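Local coordinates for protein methyltransferase (Thermus thermophilus, PDB 1WS6) that probably transfers a methyl group from S-adenosylmethionine to a nucleic acid base, as relatives of its Rossmann-like family do to ribosomal RNA, at residues L46-A50 with M116-M122. Residues are numbered along the deposited sequence; the frame is centred on the assembly and turned at random.
Sequences LDPFA and MAPPYAM. Unlike the reference sequence in segment 46-50: Pro-48 (reference Leu).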
loop_
_atom_site.group_PDB
_atom_site.type_symbol
_atom_site.label_atom_id
_atom_site.label_comp_id
_atom_site.label_asym_id
_atom_site.label_seq_id
_atom_site.Cartn_x
_atom_site.Cartn_y
_atom_site.Cartn_z
ATOM N N LEU A 46 4.976 2.819 -2.752
ATOM C CA LEU A 46 5.522 1.630 -2.101
ATOM C C LEU A 46 4.426 0.933 -1.308
ATOM O O LEU A 46 3.759 1.553 -0.479
ATOM C CB LEU A 46 6.660 2.038 -1.149
ATOM C CG LEU A 46 7.742 1.031 -0.706
ATOM C CD1 LEU A 46 8.017 1.164 0.787
ATOM C CD2 LEU A 46 7.309 -0.387 -1.033
ATOM N N ASP A 47 4.230 -0.355 -1.551
ATOM C CA ASP A 47 3.196 -1.087 -0.828
ATOM C C ASP A 47 3.714 -2.373 -0.211
ATOM O O ASP A 47 3.613 -3.446 -0.803
ATOM C CB ASP A 47 2.008 -1.391 -1.747
ATOM C CG ASP A 47 0.937 -2.257 -1.073
ATOM O OD1 ASP A 47 0.874 -2.296 0.175
ATOM O OD2 ASP A 47 0.139 -2.896 -1.797
ATOM N N PRO A 48 4.302 -2.271 0.984
ATOM C CA PRO A 48 4.847 -3.421 1.720
ATOM C C PRO A 48 3.633 -4.110 2.337
ATOM O O PRO A 48 2.673 -3.441 2.727
ATOM C CB PRO A 48 5.741 -2.766 2.765
ATOM C CG PRO A 48 4.980 -1.497 3.083
ATOM C CD PRO A 48 4.487 -1.015 1.732
ATOM N N PHE A 49 3.669 -5.435 2.415
ATOM C CA PHE A 49 2.543 -6.201 2.949
ATOM C C PHE A 49 1.412 -6.191 1.948
ATOM O O PHE A 49 0.245 -6.274 2.313
ATOM C CB PHE A 49 2.033 -5.630 4.271
ATOM C CG PHE A 49 2.908 -5.945 5.428
ATOM C CD1 PHE A 49 3.566 -4.939 6.109
ATOM C CD2 PHE A 49 3.085 -7.258 5.834
ATOM C CE1 PHE A 49 4.390 -5.232 7.176
ATOM C CE2 PHE A 49 3.904 -7.560 6.899
ATOM C CZ PHE A 49 4.559 -6.547 7.571
ATOM N N ALA A 50 1.762 -6.065 0.677
ATOM C CA ALA A 50 0.750 -6.082 -0.361
ATOM C C ALA A 50 0.181 -7.487 -0.245
ATOM O O ALA A 50 0.842 -8.378 0.282
ATOM C CB ALA A 50 1.395 -5.879 -1.717
HETATM N N MSE A 116 0.959 1.238 4.030
HETATM C CA MSE A 116 1.121 -0.020 4.729
HETATM C C MSE A 116 -0.141 -0.467 5.467
HETATM O O MSE A 116 -0.637 0.223 6.354
HETATM C CB MSE A 116 2.290 0.090 5.703
HETATM C CG MSE A 116 2.497 -1.126 6.565
HETATM SE SE MSE A 116 4.158 -1.028 7.549
HETATM C CE MSE A 116 5.228 -1.983 6.291
ATOM N N ALA A 117 -0.657 -1.627 5.083
ATOM C CA ALA A 117 -1.840 -2.192 5.714
ATOM C C ALA A 117 -1.535 -3.644 6.088
ATOM O O ALA A 117 -2.043 -4.588 5.477
ATOM C CB ALA A 117 -3.031 -2.122 4.762
ATOM N N PRO A 118 -0.686 -3.837 7.101
ATOM C CA PRO A 118 -0.321 -5.182 7.542
ATOM C C PRO A 118 -1.451 -5.868 8.297
ATOM O O PRO A 118 -2.379 -5.215 8.766
ATOM C CB PRO A 118 0.902 -4.933 8.417
ATOM C CG PRO A 118 0.619 -3.607 9.023
ATOM C CD PRO A 118 0.002 -2.805 7.900
ATOM N N PRO A 119 -1.403 -7.206 8.397
ATOM C CA PRO A 119 -2.457 -7.919 9.118
ATOM C C PRO A 119 -2.482 -7.491 10.582
ATOM O O PRO A 119 -1.475 -7.563 11.276
ATOM C CB PRO A 119 -2.083 -9.387 8.919
ATOM C CG PRO A 119 -0.613 -9.350 8.721
ATOM C CD PRO A 119 -0.424 -8.149 7.830
ATOM N N TYR A 120 -3.650 -7.038 11.021
ATOM C CA TYR A 120 -3.887 -6.541 12.375
ATOM C C TYR A 120 -3.398 -7.394 13.544
ATOM O O TYR A 120 -3.342 -6.916 14.682
ATOM C CB TYR A 120 -5.381 -6.254 12.542
ATOM C CG TYR A 120 -5.869 -5.193 11.588
ATOM C CD1 TYR A 120 -7.220 -4.900 11.461
ATOM C CD2 TYR A 120 -4.964 -4.470 10.816
ATOM C CE1 TYR A 120 -7.654 -3.907 10.585
ATOM C CE2 TYR A 120 -5.386 -3.486 9.947
ATOM C CZ TYR A 120 -6.728 -3.205 9.832
ATOM O OH TYR A 120 -7.129 -2.218 8.958
ATOM N N ALA A 121 -3.046 -8.645 13.273
ATOM C CA ALA A 121 -2.574 -9.532 14.326
ATOM C C ALA A 121 -1.141 -9.187 14.729
ATOM O O ALA A 121 -0.713 -9.482 15.850
ATOM C CB ALA A 121 -2.657 -10.991 13.863
HETATM N N MSE A 122 -0.404 -8.565 13.812
HETATM C CA MSE A 122 0.976 -8.179 14.077
HETATM C C MSE A 122 1.033 -6.925 14.947
HETATM O O MSE A 122 0.009 -6.311 15.231
HETATM C CB MSE A 122 1.707 -7.930 12.764
HETATM C CG MSE A 122 1.743 -9.137 11.884
HETATM SE SE MSE A 122 2.524 -8.775 10.185
HETATM C CE MSE A 122 4.403 -8.978 10.592
HETATM O O HOH W 1 0.001 -2.780 2.952
HETATM O O HOH W 2 -2.242 -5.395 2.847
#
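Pro-118 lays its CB over one face of the Phe-49 ring, 3.7 Å from the centroid and 17° off the ring normal, a CH-pi contact. Two selenomethionines add Met-aromatic contacts. The selenium of Met-116 sits at the ring edge, 5.3 Å from the centroid; its chain bends at the last torsion (chi3 -94°), bringing CE to 3.4 Å from Phe-49 CD1 and also against CG of Pro-48. Met-122 reaches in against the direction of the Phe-49 side chain, its SE oblique to the ring and 3.8 Å from Phe-49 CE2. Val-97 and Leu-127, from helices 97-106 and 126-134, also touch the phenyl group. An alanine in place of Phe-49 would probably open a gap between the two loops and leave Pro-118 and both selenomethionines without their shared aromatic partner.

Between the backbones the polar link is water. One water links Pro-48 O and Ala-117 N; a second joins Phe-49 O to Ala-117 O. Met-122 N bonds to Pro-119 O, closing a type I turn.

The contact joins the C-terminal ends of neighbouring parallel strands 44-48 and 111-116. Ala-Pro-Pro-Tyr resembles the (D/N)PPY motif of amino-methylating relatives, with Ala-117 probably replacing their polar residue. Apolar packing round Phe-49 and bridging waters tie the two loops together beside the probable cofactor and substrate site.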